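Local coordinates for protein putative aminooxidase (Propionibacterium acnes, PDB 2BA9) that isomerises polyunsaturated fatty acid to conjugated linoleic acid, probably with the help of its bound FAD, and belongs to the flavin-containing amine oxidoreductase family, at residues Y24-F30 with V419-V424; A130-Y134 with H413-D417; R231-V236 with S247-V251. Numbering follows the deposited sequence.

Contact 1: residues Y24-F30 with V419-V424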
ATOM      1  N   TYR A  24     -10.180  16.674  -1.517  1.00 24.32           N
ATOM      2  CA  TYR A  24      -9.294  17.835  -1.668  1.00 24.25           C
ATOM      3  C   TYR A  24      -9.645  18.706  -2.865  1.00 24.53           C
ATOM      4  O   TYR A  24      -9.360  19.915  -2.867  1.00 24.20           O
ATOM      5  CB  TYR A  24      -7.818  17.411  -1.677  1.00 24.47           C
ATOM      6  CG  TYR A  24      -7.346  17.035  -0.283  1.00 24.93           C
ATOM      7  CD1 TYR A  24      -7.143  18.008   0.697  1.00 25.91           C
ATOM      8  CD2 TYR A  24      -7.139  15.710   0.064  1.00 26.22           C
ATOM      9  CE1 TYR A  24      -6.741  17.653   1.995  1.00 25.45           C
ATOM     10  CE2 TYR A  24      -6.738  15.351   1.344  1.00 25.38           C
ATOM     11  CZ  TYR A  24      -6.540  16.312   2.299  1.00 25.49           C
ATOM     12  OH  TYR A  24      -6.148  15.904   3.553  1.00 25.02           O
ATOM     13  N   LEU A  25     -10.273  18.112  -3.876  1.00 24.51           N
ATOM     14  CA  LEU A  25     -10.828  18.905  -4.970  1.00 24.89           C
ATOM     15  C   LEU A  25     -11.983  19.749  -4.433  1.00 25.13           C
ATOM     16  O   LEU A  25     -12.023  20.969  -4.646  1.00 24.83           O
ATOM     17  CB  LEU A  25     -11.274  18.013  -6.143  1.00 24.94           C
ATOM     18  CG  LEU A  25     -10.131  17.597  -7.081  1.00 24.63           C
ATOM     19  CD1 LEU A  25     -10.509  16.404  -7.967  1.00 24.12           C
ATOM     20  CD2 LEU A  25      -9.687  18.782  -7.940  1.00 24.14           C
ATOM     21  N   GLU A  26     -12.903  19.092  -3.725  1.00 25.12           N
ATOM     22  CA  GLU A  26     -14.031  19.775  -3.109  1.00 25.26           C
ATOM     23  C   GLU A  26     -13.539  20.983  -2.312  1.00 25.22           C
ATOM     24  O   GLU A  26     -14.020  22.095  -2.510  1.00 25.18           O
ATOM     25  CB  GLU A  26     -14.803  18.820  -2.197  1.00 25.19           C
ATOM     26  CG  GLU A  26     -16.143  19.366  -1.731  1.00 25.78           C
ATOM     27  CD  GLU A  26     -16.889  18.387  -0.852  1.00 25.10           C
ATOM     28  OE1 GLU A  26     -17.229  17.296  -1.336  1.00 24.26           O
ATOM     29  OE2 GLU A  26     -17.152  18.724   0.317  1.00 24.11           O
ATOM     30  N   GLN A  27     -12.562  20.750  -1.436  1.00 25.45           N
ATOM     31  CA  GLN A  27     -12.025  21.790  -0.540  1.00 25.42           C
ATOM     32  C   GLN A  27     -11.314  22.954  -1.248  1.00 25.63           C
ATOM     33  O   GLN A  27     -11.263  24.063  -0.718  1.00 24.89           O
ATOM     34  CB  GLN A  27     -11.112  21.155   0.516  1.00 25.49           C
ATOM     35  CG  GLN A  27     -11.881  20.314   1.532  1.00 24.51           C
ATOM     36  CD  GLN A  27     -11.002  19.645   2.572  1.00 24.90           C
ATOM     37  OE1 GLN A  27     -11.503  19.093   3.546  1.00 25.97           O
ATOM     38  NE2 GLN A  27      -9.691  19.691   2.375  1.00 23.26           N
ATOM     39  N   ALA A  28     -10.801  22.695  -2.451  1.00 26.19           N
ATOM     40  CA  ALA A  28     -10.198  23.725  -3.307  1.00 26.50           C
ATOM     41  C   ALA A  28     -11.230  24.472  -4.149  1.00 26.79           C
ATOM     42  O   ALA A  28     -10.881  25.416  -4.869  1.00 27.23           O
ATOM     43  CB  ALA A  28      -9.145  23.096  -4.228  1.00 26.62           C
ATOM     44  N   GLY A  29     -12.491  24.058  -4.071  1.00 26.61           N
ATOM     45  CA  GLY A  29     -13.573  24.742  -4.781  1.00 26.67           C
ATOM     46  C   GLY A  29     -13.965  24.097  -6.098  1.00 26.78           C
ATOM     47  O   GLY A  29     -14.635  24.718  -6.922  1.00 26.40           O
ATOM     48  N   PHE A  30     -13.548  22.852  -6.294  1.00 27.19           N
ATOM     49  CA  PHE A  30     -13.949  22.070  -7.463  1.00 27.58           C
ATOM     50  C   PHE A  30     -15.128  21.157  -7.072  1.00 27.55           C
ATOM     51  O   PHE A  30     -14.932  20.066  -6.506  1.00 27.29           O
ATOM     52  CB  PHE A  30     -12.758  21.249  -7.991  1.00 27.67           C
ATOM     53  CG  PHE A  30     -11.664  22.084  -8.634  1.00 28.47           C
ATOM     54  CD1 PHE A  30     -11.644  22.292 -10.011  1.00 27.76           C
ATOM     55  CD2 PHE A  30     -10.645  22.644  -7.861  1.00 29.17           C
ATOM     56  CE1 PHE A  30     -10.640  23.039 -10.604  1.00 28.50           C
ATOM     57  CE2 PHE A  30      -9.623  23.405  -8.451  1.00 28.59           C
ATOM     58  CZ  PHE A  30      -9.620  23.601  -9.824  1.00 28.77           C
ATOM     59  N   VAL A 419      -3.934  18.225  -6.425  1.00 25.48           N
ATOM     60  CA  VAL A 419      -4.845  19.355  -6.539  1.00 25.91           C
ATOM     61  C   VAL A 419      -4.039  20.643  -6.452  1.00 26.17           C
ATOM     62  O   VAL A 419      -4.249  21.573  -7.231  1.00 26.40           O
ATOM     63  CB  VAL A 419      -5.907  19.352  -5.419  1.00 26.08           C
ATOM     64  CG1 VAL A 419      -6.815  20.575  -5.546  1.00 26.06           C
ATOM     65  CG2 VAL A 419      -6.723  18.049  -5.429  1.00 25.45           C
ATOM     66  N   THR A 420      -3.102  20.677  -5.507  1.00 26.64           N
ATOM     67  CA  THR A 420      -2.165  21.792  -5.379  1.00 27.05           C
ATOM     68  C   THR A 420      -1.301  21.953  -6.621  1.00 27.24           C
ATOM     69  O   THR A 420      -1.126  23.057  -7.110  1.00 27.07           O
ATOM     70  CB  THR A 420      -1.222  21.625  -4.170  1.00 26.92           C
ATOM     71  OG1 THR A 420      -1.987  21.319  -2.995  1.00 26.36           O
ATOM     72  CG2 THR A 420      -0.425  22.905  -3.945  1.00 27.57           C
ATOM     73  N   ARG A 421      -0.769  20.849  -7.133  1.00 27.81           N
ATOM     74  CA  ARG A 421       0.200  20.914  -8.232  1.00 27.69           C
ATOM     75  C   ARG A 421      -0.399  21.324  -9.577  1.00 27.86           C
ATOM     76  O   ARG A 421       0.263  22.042 -10.349  1.00 27.57           O
ATOM     77  CB  ARG A 421       0.936  19.583  -8.385  1.00 27.75           C
ATOM     78  CG  ARG A 421       1.846  19.236  -7.208  1.00 27.90           C
ATOM     79  CD  ARG A 421       2.836  18.179  -7.595  1.00 29.04           C
ATOM     80  NE  ARG A 421       2.176  16.936  -7.967  1.00 29.94           N
ATOM     81  CZ  ARG A 421       2.563  16.106  -8.942  1.00 29.27           C
ATOM     82  NH1 ARG A 421       3.609  16.373  -9.728  1.00 25.90           N
ATOM     83  NH2 ARG A 421       1.871  14.989  -9.146  1.00 29.05           N
ATOM     84  N   PHE A 422      -1.633  20.891  -9.855  1.00 27.76           N
ATOM     85  CA  PHE A 422      -2.222  21.067 -11.189  1.00 27.99           C
ATOM     86  C   PHE A 422      -3.585  21.781 -11.295  1.00 28.14           C
ATOM     87  O   PHE A 422      -3.935  22.292 -12.366  1.00 28.56           O
ATOM     88  CB  PHE A 422      -2.342  19.704 -11.853  1.00 28.27           C
ATOM     89  CG  PHE A 422      -1.040  18.970 -11.961  1.00 28.67           C
ATOM     90  CD1 PHE A 422       0.009  19.507 -12.693  1.00 29.58           C
ATOM     91  CD2 PHE A 422      -0.857  17.749 -11.328  1.00 28.98           C
ATOM     92  CE1 PHE A 422       1.222  18.834 -12.790  1.00 29.27           C
ATOM     93  CE2 PHE A 422       0.342  17.073 -11.430  1.00 29.04           C
ATOM     94  CZ  PHE A 422       1.381  17.613 -12.164  1.00 28.58           C
ATOM     95  N   PHE A 423      -4.362  21.817 -10.222  1.00 27.85           N
ATOM     96  CA  PHE A 423      -5.733  22.295 -10.336  1.00 27.95           C
ATOM     97  C   PHE A 423      -5.898  23.725  -9.853  1.00 28.30           C
ATOM     98  O   PHE A 423      -6.474  24.558 -10.557  1.00 28.46           O
ATOM     99  CB  PHE A 423      -6.692  21.352  -9.610  1.00 27.81           C
ATOM    100  CG  PHE A 423      -6.891  20.039 -10.320  1.00 27.75           C
ATOM    101  CD1 PHE A 423      -8.072  19.771 -10.998  1.00 27.91           C
ATOM    102  CD2 PHE A 423      -5.882  19.080 -10.327  1.00 27.63           C
ATOM    103  CE1 PHE A 423      -8.261  18.554 -11.663  1.00 27.14           C
ATOM    104  CE2 PHE A 423      -6.053  17.860 -10.982  1.00 27.87           C
ATOM    105  CZ  PHE A 423      -7.248  17.593 -11.652  1.00 27.09           C
ATOM    106  N   VAL A 424      -5.389  24.020  -8.662  1.00 28.55           N
ATOM    107  CA  VAL A 424      -5.591  25.348  -8.071  1.00 28.69           C
ATOM    108  C   VAL A 424      -4.897  26.439  -8.900  1.00 28.50           C
ATOM    109  O   VAL A 424      -3.690  26.402  -9.145  1.00 27.84           O
ATOM    110  CB  VAL A 424      -5.132  25.400  -6.595  1.00 28.57           C
ATOM    111  CG1 VAL A 424      -6.094  24.607  -5.715  1.00 29.80           C
ATOM    112  CG2 VAL A 424      -3.729  24.860  -6.449  1.00 30.02           C
ATOM    113  OXT VAL A 424      -5.553  27.364  -9.378  1.00 28.25           O
TER
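In the FAD-binding Rossmann-type domain, helix 16-28, which follows strand 9-12, the first strand in the chain, packs here against the end of the C-terminal helix 408-423. The short segments 24-28 and 419-423 cross at -64°, their axes 10.9 Å apart, and the interface is apolar. V419, with chi1 t, fills the middle: its CG2 lies 3.8 Å from L25 CG. The small methyl of A28 leaves room for the branched V419 and V424, whose CG1 atoms each lie 3.7 Å from A28 CB. The m, t rotamer of L25 carries CD2 over the face of the F423 ring, 4.0 Å from its centroid, a CH-pi contact. Y24 contributes its CB, while its ring leads away so that OH can bond E72. G29, at phi 98°, closes helix 16-28 in a Schellman motif; a side chain at these angles would jam against the carbonyl O of A28. The turn brings F30 toward the C-terminal helix. F30 and F423, both with chi1 m, form a T-shaped pair, planes at 89° and centroids 5.7 Å apart, with the edge of F423 facing the F30 ring and F30 CZ 3.7 Å from F423 CB.

Contact 2: residues A130-Y134 with H413-D417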
ATOM      1  N   ALA A 130      10.379  12.796   0.447  1.00 26.30           N
ATOM      2  CA  ALA A 130       9.271  13.498  -0.201  1.00 26.17           C
ATOM      3  C   ALA A 130       8.237  12.497  -0.796  1.00 25.99           C
ATOM      4  O   ALA A 130       8.584  11.412  -1.310  1.00 25.30           O
ATOM      5  CB  ALA A 130       9.798  14.456  -1.277  1.00 26.17           C
ATOM      6  N   ASN A 131       6.966  12.863  -0.686  1.00 25.29           N
ATOM      7  CA  ASN A 131       5.893  12.077  -1.259  1.00 25.48           C
ATOM      8  C   ASN A 131       5.999  12.131  -2.786  1.00 25.88           C
ATOM      9  O   ASN A 131       6.357  13.161  -3.359  1.00 25.95           O
ATOM     10  CB  ASN A 131       4.542  12.607  -0.757  1.00 24.98           C
ATOM     11  CG  ASN A 131       3.363  11.916  -1.394  1.00 24.98           C
ATOM     12  OD1 ASN A 131       2.800  12.427  -2.352  1.00 24.44           O
ATOM     13  ND2 ASN A 131       2.983  10.746  -0.870  1.00 23.58           N
ATOM     14  N   GLY A 132       5.727  11.008  -3.438  1.00 26.74           N
ATOM     15  CA  GLY A 132       5.831  10.924  -4.896  1.00 27.01           C
ATOM     16  C   GLY A 132       7.280  10.883  -5.352  1.00 27.24           C
ATOM     17  O   GLY A 132       8.192  10.877  -4.519  1.00 27.52           O
ATOM     18  N   HIS A 133       7.479  10.843  -6.668  1.00 26.84           N
ATOM     19  CA  HIS A 133       8.810  10.679  -7.263  1.00 26.67           C
ATOM     20  C   HIS A 133       9.155  11.772  -8.289  1.00 26.84           C
ATOM     21  O   HIS A 133      10.201  11.703  -8.952  1.00 26.92           O
ATOM     22  CB  HIS A 133       8.927   9.283  -7.913  1.00 26.43           C
ATOM     23  CG  HIS A 133       8.605   8.148  -6.982  1.00 25.94           C
ATOM     24  ND1 HIS A 133       9.559   7.269  -6.514  1.00 25.91           N
ATOM     25  CD2 HIS A 133       7.432   7.743  -6.444  1.00 25.46           C
ATOM     26  CE1 HIS A 133       8.991   6.376  -5.726  1.00 25.97           C
ATOM     27  NE2 HIS A 133       7.699   6.647  -5.658  1.00 26.10           N
ATOM     28  N   TYR A 134       8.293  12.789  -8.389  1.00 26.90           N
ATOM     29  CA  TYR A 134       8.440  13.893  -9.353  1.00 26.98           C
ATOM     30  C   TYR A 134       9.648  14.775  -9.017  1.00 27.33           C
ATOM     31  O   TYR A 134      10.222  15.423  -9.905  1.00 27.63           O
ATOM     32  CB  TYR A 134       7.135  14.731  -9.468  1.00 26.72           C
ATOM     33  CG  TYR A 134       6.486  15.130  -8.152  1.00 26.29           C
ATOM     34  CD1 TYR A 134       6.892  16.264  -7.498  1.00 26.22           C
ATOM     35  CD2 TYR A 134       5.474  14.356  -7.565  1.00 26.60           C
ATOM     36  CE1 TYR A 134       6.333  16.644  -6.306  1.00 27.26           C
ATOM     37  CE2 TYR A 134       4.896  14.729  -6.350  1.00 25.96           C
ATOM     38  CZ  TYR A 134       5.340  15.880  -5.730  1.00 26.03           C
ATOM     39  OH  TYR A 134       4.831  16.311  -4.538  1.00 25.45           O
ATOM     40  N   HIS A 413      -2.002  11.626   0.525  1.00 25.00           N
ATOM     41  CA  HIS A 413      -1.060  12.767   0.466  1.00 24.67           C
ATOM     42  C   HIS A 413      -0.726  13.159  -0.989  1.00 24.76           C
ATOM     43  O   HIS A 413      -0.698  14.351  -1.354  1.00 23.90           O
ATOM     44  CB  HIS A 413       0.204  12.401   1.261  1.00 24.56           C
ATOM     45  CG  HIS A 413       1.165  13.531   1.472  1.00 25.40           C
ATOM     46  ND1 HIS A 413       2.397  13.347   2.063  1.00 25.59           N
ATOM     47  CD2 HIS A 413       1.101  14.842   1.144  1.00 24.79           C
ATOM     48  CE1 HIS A 413       3.039  14.498   2.111  1.00 23.80           C
ATOM     49  NE2 HIS A 413       2.273  15.422   1.563  1.00 25.45           N
ATOM     50  N   TYR A 414      -0.512  12.156  -1.834  1.00 24.82           N
ATOM     51  CA  TYR A 414      -0.307  12.410  -3.253  1.00 24.72           C
ATOM     52  C   TYR A 414      -1.554  13.023  -3.908  1.00 24.56           C
ATOM     53  O   TYR A 414      -1.433  13.954  -4.712  1.00 23.97           O
ATOM     54  CB  TYR A 414       0.101  11.132  -3.995  1.00 24.90           C
ATOM     55  CG  TYR A 414       0.548  11.395  -5.418  1.00 24.94           C
ATOM     56  CD1 TYR A 414       1.892  11.496  -5.737  1.00 25.34           C
ATOM     57  CD2 TYR A 414      -0.381  11.560  -6.442  1.00 25.39           C
ATOM     58  CE1 TYR A 414       2.302  11.755  -7.038  1.00 25.13           C
ATOM     59  CE2 TYR A 414       0.019  11.811  -7.740  1.00 24.91           C
ATOM     60  CZ  TYR A 414       1.361  11.906  -8.030  1.00 24.43           C
ATOM     61  OH  TYR A 414       1.763  12.151  -9.308  1.00 24.73           O
ATOM     62  N   SER A 415      -2.738  12.496  -3.590  1.00 24.24           N
ATOM     63  CA  SER A 415      -3.992  13.079  -4.114  1.00 24.23           C
ATOM     64  C   SER A 415      -4.171  14.567  -3.706  1.00 24.15           C
ATOM     65  O   SER A 415      -4.430  15.433  -4.552  1.00 23.42           O
ATOM     66  CB  SER A 415      -5.212  12.237  -3.700  1.00 24.56           C
ATOM     67  OG  SER A 415      -5.430  11.148  -4.605  1.00 25.08           O
ATOM     68  N   LYS A 416      -4.009  14.848  -2.415  1.00 24.36           N
ATOM     69  CA  LYS A 416      -3.969  16.229  -1.876  1.00 24.67           C
ATOM     70  C   LYS A 416      -3.055  17.139  -2.698  1.00 24.86           C
ATOM     71  O   LYS A 416      -3.456  18.226  -3.137  1.00 25.22           O
ATOM     72  CB  LYS A 416      -3.474  16.190  -0.417  1.00 24.70           C
ATOM     73  CG  LYS A 416      -3.329  17.527   0.311  1.00 24.61           C
ATOM     74  CD  LYS A 416      -2.643  17.308   1.659  1.00 25.37           C
ATOM     75  CE  LYS A 416      -2.708  18.523   2.571  1.00 25.90           C
ATOM     76  NZ  LYS A 416      -1.807  19.598   2.120  1.00 28.98           N
ATOM     77  N   ASP A 417      -1.816  16.699  -2.887  1.00 24.82           N
ATOM     78  CA  ASP A 417      -0.810  17.505  -3.580  1.00 25.04           C
ATOM     79  C   ASP A 417      -1.127  17.650  -5.074  1.00 25.16           C
ATOM     80  O   ASP A 417      -0.806  18.664  -5.664  1.00 24.96           O
ATOM     81  CB  ASP A 417       0.588  16.897  -3.407  1.00 24.87           C
ATOM     82  CG  ASP A 417       1.183  17.140  -2.023  1.00 25.70           C
ATOM     83  OD1 ASP A 417       0.713  18.039  -1.288  1.00 27.80           O
ATOM     84  OD2 ASP A 417       2.147  16.436  -1.672  1.00 23.89           O
TER
HETATM   85  O   HOH W   1       2.856  14.867  -3.735  1.00 22.02           O
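Helix 408-423 meets the loop 130-134 along one side. H413 comes first, its imidazole face covered by N131, whose CB sits 3.9 Å from the ring centroid in a CH-pi contact. Y414 follows, and its backbone lies close under the amide of N131, with OD1 3.2 Å from Y414 CA. Its ring runs beside the loop: CD1 is 4.1 Å from G132 CA, where any side chain would crowd Y414 and clash with Y134, and CE1 is 4.0 Å from Y134 CE2, while the hydroxyl bonds E388. S415 points away, bonding A17 of helix 16-28, and K416 packs on Y24. One turn after H413, D417 faces the loop again. Its OD2 accepts a hydrogen bond from water 1 at 2.7 Å; that water also donates to N131 OD1 at 2.8 Å and accepts from Y134 OH at 2.6 Å, bridging the 3.9 Å between Y134 OH and D417 OD2. N131 ND2 bonds E410, which with K183 lies at a sodium site; the arrangement is a water-mediated loop-helix contact beside that site.

Contact 3: residues R231-V236 with S247-V251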
ATOM      1  N   ARG A 231     -10.551   9.818 -25.414  1.00 31.80           N
ATOM      2  CA  ARG A 231     -10.194  11.182 -25.050  1.00 32.34           C
ATOM      3  C   ARG A 231      -9.879  12.018 -26.279  1.00 32.76           C
ATOM      4  O   ARG A 231      -8.724  12.344 -26.541  1.00 33.32           O
ATOM      5  CB  ARG A 231      -9.007  11.177 -24.092  1.00 32.14           C
ATOM      6  CG  ARG A 231      -9.346  10.680 -22.710  1.00 32.51           C
ATOM      7  CD  ARG A 231      -8.119  10.176 -22.000  1.00 32.33           C
ATOM      8  NE  ARG A 231      -7.532   9.013 -22.670  1.00 32.48           N
ATOM      9  CZ  ARG A 231      -6.294   8.556 -22.459  1.00 32.40           C
ATOM     10  NH1 ARG A 231      -5.859   7.487 -23.115  1.00 32.33           N
ATOM     11  NH2 ARG A 231      -5.485   9.161 -21.594  1.00 31.07           N
ATOM     12  N   GLU A 232     -10.922  12.393 -27.008  1.00 33.27           N
ATOM     13  CA  GLU A 232     -10.776  13.195 -28.210  1.00 33.71           C
ATOM     14  C   GLU A 232     -11.397  14.578 -28.024  1.00 33.92           C
ATOM     15  O   GLU A 232     -12.141  14.814 -27.076  1.00 33.75           O
ATOM     16  CB  GLU A 232     -11.427  12.499 -29.410  1.00 33.85           C
ATOM     17  CG  GLU A 232     -11.450  10.980 -29.358  1.00 34.66           C
ATOM     18  CD  GLU A 232     -12.793  10.440 -28.866  1.00 36.11           C
ATOM     19  OE1 GLU A 232     -13.014  10.368 -27.630  1.00 35.50           O
ATOM     20  OE2 GLU A 232     -13.636  10.097 -29.726  1.00 35.96           O
ATOM     21  N   ASP A 233     -11.062  15.487 -28.940  1.00 34.42           N
ATOM     22  CA  ASP A 233     -11.659  16.831 -29.001  1.00 34.77           C
ATOM     23  C   ASP A 233     -11.477  17.636 -27.705  1.00 34.64           C
ATOM     24  O   ASP A 233     -12.184  18.625 -27.475  1.00 34.35           O
ATOM     25  CB  ASP A 233     -13.154  16.739 -29.346  1.00 35.20           C
ATOM     26  CG  ASP A 233     -13.441  15.812 -30.530  1.00 36.38           C
ATOM     27  OD1 ASP A 233     -12.856  16.021 -31.618  1.00 36.88           O
ATOM     28  OD2 ASP A 233     -14.263  14.875 -30.365  1.00 38.53           O
ATOM     29  N   GLY A 234     -10.524  17.216 -26.876  1.00 34.42           N
ATOM     30  CA  GLY A 234     -10.236  17.884 -25.604  1.00 34.54           C
ATOM     31  C   GLY A 234     -11.153  17.486 -24.461  1.00 34.48           C
ATOM     32  O   GLY A 234     -11.217  18.182 -23.450  1.00 34.64           O
ATOM     33  N   LYS A 235     -11.850  16.360 -24.617  1.00 34.60           N
ATOM     34  CA  LYS A 235     -12.797  15.863 -23.612  1.00 34.29           C
ATOM     35  C   LYS A 235     -12.532  14.408 -23.264  1.00 34.00           C
ATOM     36  O   LYS A 235     -11.801  13.709 -23.967  1.00 33.89           O
ATOM     37  CB  LYS A 235     -14.234  15.984 -24.123  1.00 34.37           C
ATOM     38  CG  LYS A 235     -14.623  17.363 -24.587  1.00 35.02           C
ATOM     39  CD  LYS A 235     -14.524  18.400 -23.469  1.00 36.20           C
ATOM     40  CE  LYS A 235     -14.886  19.786 -23.996  1.00 37.38           C
ATOM     41  NZ  LYS A 235     -13.963  20.219 -25.091  1.00 38.36           N
ATOM     42  N   VAL A 236     -13.149  13.965 -22.172  1.00 33.51           N
ATOM     43  CA  VAL A 236     -13.072  12.585 -21.741  1.00 33.17           C
ATOM     44  C   VAL A 236     -14.451  11.956 -21.830  1.00 33.24           C
ATOM     45  O   VAL A 236     -15.365  12.342 -21.093  1.00 33.37           O
ATOM     46  CB  VAL A 236     -12.586  12.472 -20.281  1.00 32.80           C
ATOM     47  CG1 VAL A 236     -12.649  11.032 -19.822  1.00 32.46           C
ATOM     48  CG2 VAL A 236     -11.176  13.016 -20.134  1.00 32.15           C
ATOM     49  N   SER A 247     -16.860  13.989 -19.690  1.00 32.40           N
ATOM     50  CA  SER A 247     -16.234  14.841 -18.691  1.00 31.31           C
ATOM     51  C   SER A 247     -15.133  15.688 -19.333  1.00 30.26           C
ATOM     52  O   SER A 247     -14.766  15.495 -20.500  1.00 30.02           O
ATOM     53  CB  SER A 247     -15.666  13.998 -17.558  1.00 31.48           C
ATOM     54  OG  SER A 247     -16.653  13.107 -17.060  1.00 32.24           O
ATOM     55  N   ASP A 248     -14.624  16.639 -18.558  1.00 28.86           N
ATOM     56  CA  ASP A 248     -13.570  17.545 -19.014  1.00 27.90           C
ATOM     57  C   ASP A 248     -12.205  17.018 -18.620  1.00 27.24           C
ATOM     58  O   ASP A 248     -11.245  17.143 -19.375  1.00 27.26           O
ATOM     59  CB  ASP A 248     -13.771  18.929 -18.404  1.00 27.65           C
ATOM     60  CG  ASP A 248     -15.027  19.593 -18.892  1.00 27.18           C
ATOM     61  OD1 ASP A 248     -15.196  19.699 -20.114  1.00 28.10           O
ATOM     62  OD2 ASP A 248     -15.851  20.010 -18.065  1.00 27.71           O
ATOM     63  N   VAL A 249     -12.135  16.430 -17.427  1.00 26.23           N
ATOM     64  CA  VAL A 249     -10.874  15.965 -16.847  1.00 25.49           C
ATOM     65  C   VAL A 249     -11.029  14.541 -16.282  1.00 24.98           C
ATOM     66  O   VAL A 249     -12.085  14.168 -15.750  1.00 23.48           O
ATOM     67  CB  VAL A 249     -10.406  16.932 -15.744  1.00 25.23           C
ATOM     68  CG1 VAL A 249      -9.035  16.547 -15.219  1.00 26.03           C
ATOM     69  CG2 VAL A 249     -10.397  18.344 -16.263  1.00 24.74           C
ATOM     70  N   LEU A 250      -9.971  13.747 -16.447  1.00 24.84           N
ATOM     71  CA  LEU A 250      -9.899  12.388 -15.925  1.00 24.78           C
ATOM     72  C   LEU A 250      -8.787  12.257 -14.890  1.00 24.83           C
ATOM     73  O   LEU A 250      -7.660  12.659 -15.143  1.00 24.36           O
ATOM     74  CB  LEU A 250      -9.619  11.414 -17.072  1.00 25.01           C
ATOM     75  CG  LEU A 250      -9.650   9.921 -16.738  1.00 24.50           C
ATOM     76  CD1 LEU A 250     -11.026   9.522 -16.209  1.00 23.53           C
ATOM     77  CD2 LEU A 250      -9.268   9.095 -17.978  1.00 23.89           C
ATOM     78  N   VAL A 251      -9.109  11.670 -13.735  1.00 24.78           N
ATOM     79  CA  VAL A 251      -8.132  11.428 -12.675  1.00 24.62           C
ATOM     80  C   VAL A 251      -8.137   9.942 -12.301  1.00 24.87           C
ATOM     81  O   VAL A 251      -9.142   9.413 -11.821  1.00 24.74           O
ATOM     82  CB  VAL A 251      -8.389  12.327 -11.438  1.00 24.57           C
ATOM     83  CG1 VAL A 251      -7.379  12.041 -10.330  1.00 23.32           C
ATOM     84  CG2 VAL A 251      -8.319  13.787 -11.853  1.00 25.29           C
TER
HETATM   85  O   HOH W   2     -13.128  20.402 -21.542  1.00 41.44           O
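A pair of reciprocal backbone hydrogen bonds holds these segments together: V236 N donates a hydrogen bond to S247 O at 2.8 Å, and S247 N donates to V236 O at 2.6 Å, both nearly linear. V236 and S247 are thus an antiparallel hydrogen-bonded pair with side chains on the same face. Before it, a type I' turn runs from E232 to K235, closed by K235 N to E232 O at 2.9 Å; D233 and G234 occupy the two central positions with positive phi, which suits glycine and is tolerated by aspartate. K235 lays its aliphatic part against D248, CD 3.7 Å from OD1, while its NZ makes a weak bond to D233 O at 3.4 Å. The carboxylate of D248 is well supplied: OD1 pairs with R8 and accepts from water 2 at 2.6 Å, and that water reaches G234 O weakly at 3.5 Å. R231 directs its guanidinium to D264, E269 and T396, leaving its CD 4.3 Å from L250 CD2. V236 CG2 lies 3.8 Å from L250 CB, and V236 also packs on I229, so a branched apolar residue suits this buried place. The arrangement is a beta-hairpin pairing, strands 236-240 and 244-247, whose second strand leads through D248 into strand 249-252 of the parallel Rossmann-type sheet.

How the contacts relate
Contacts 1 and 3 involve helix 16-28 and the parallel sheet, while contact 2 joins helix 408-423 to the loop 130-134. Contacts 1 and 2 share helix 408-423, their centres 14 Å apart, and touch where R421 meets Y134 and Y414 and where Y24 meets K416. The centre of contact 3 is 18 Å from that of contact 1, linked to it by F423 packing on V249 and V251; contacts 2 and 3 do not touch, their centres 23 Å apart. Along the chain they nest: contact 3 inside contact 2, and contact 2 inside contact 1. The last helix thus closes the chain onto its own beginning, joining helix 16-28, strand 249-252 and the loop 130-134.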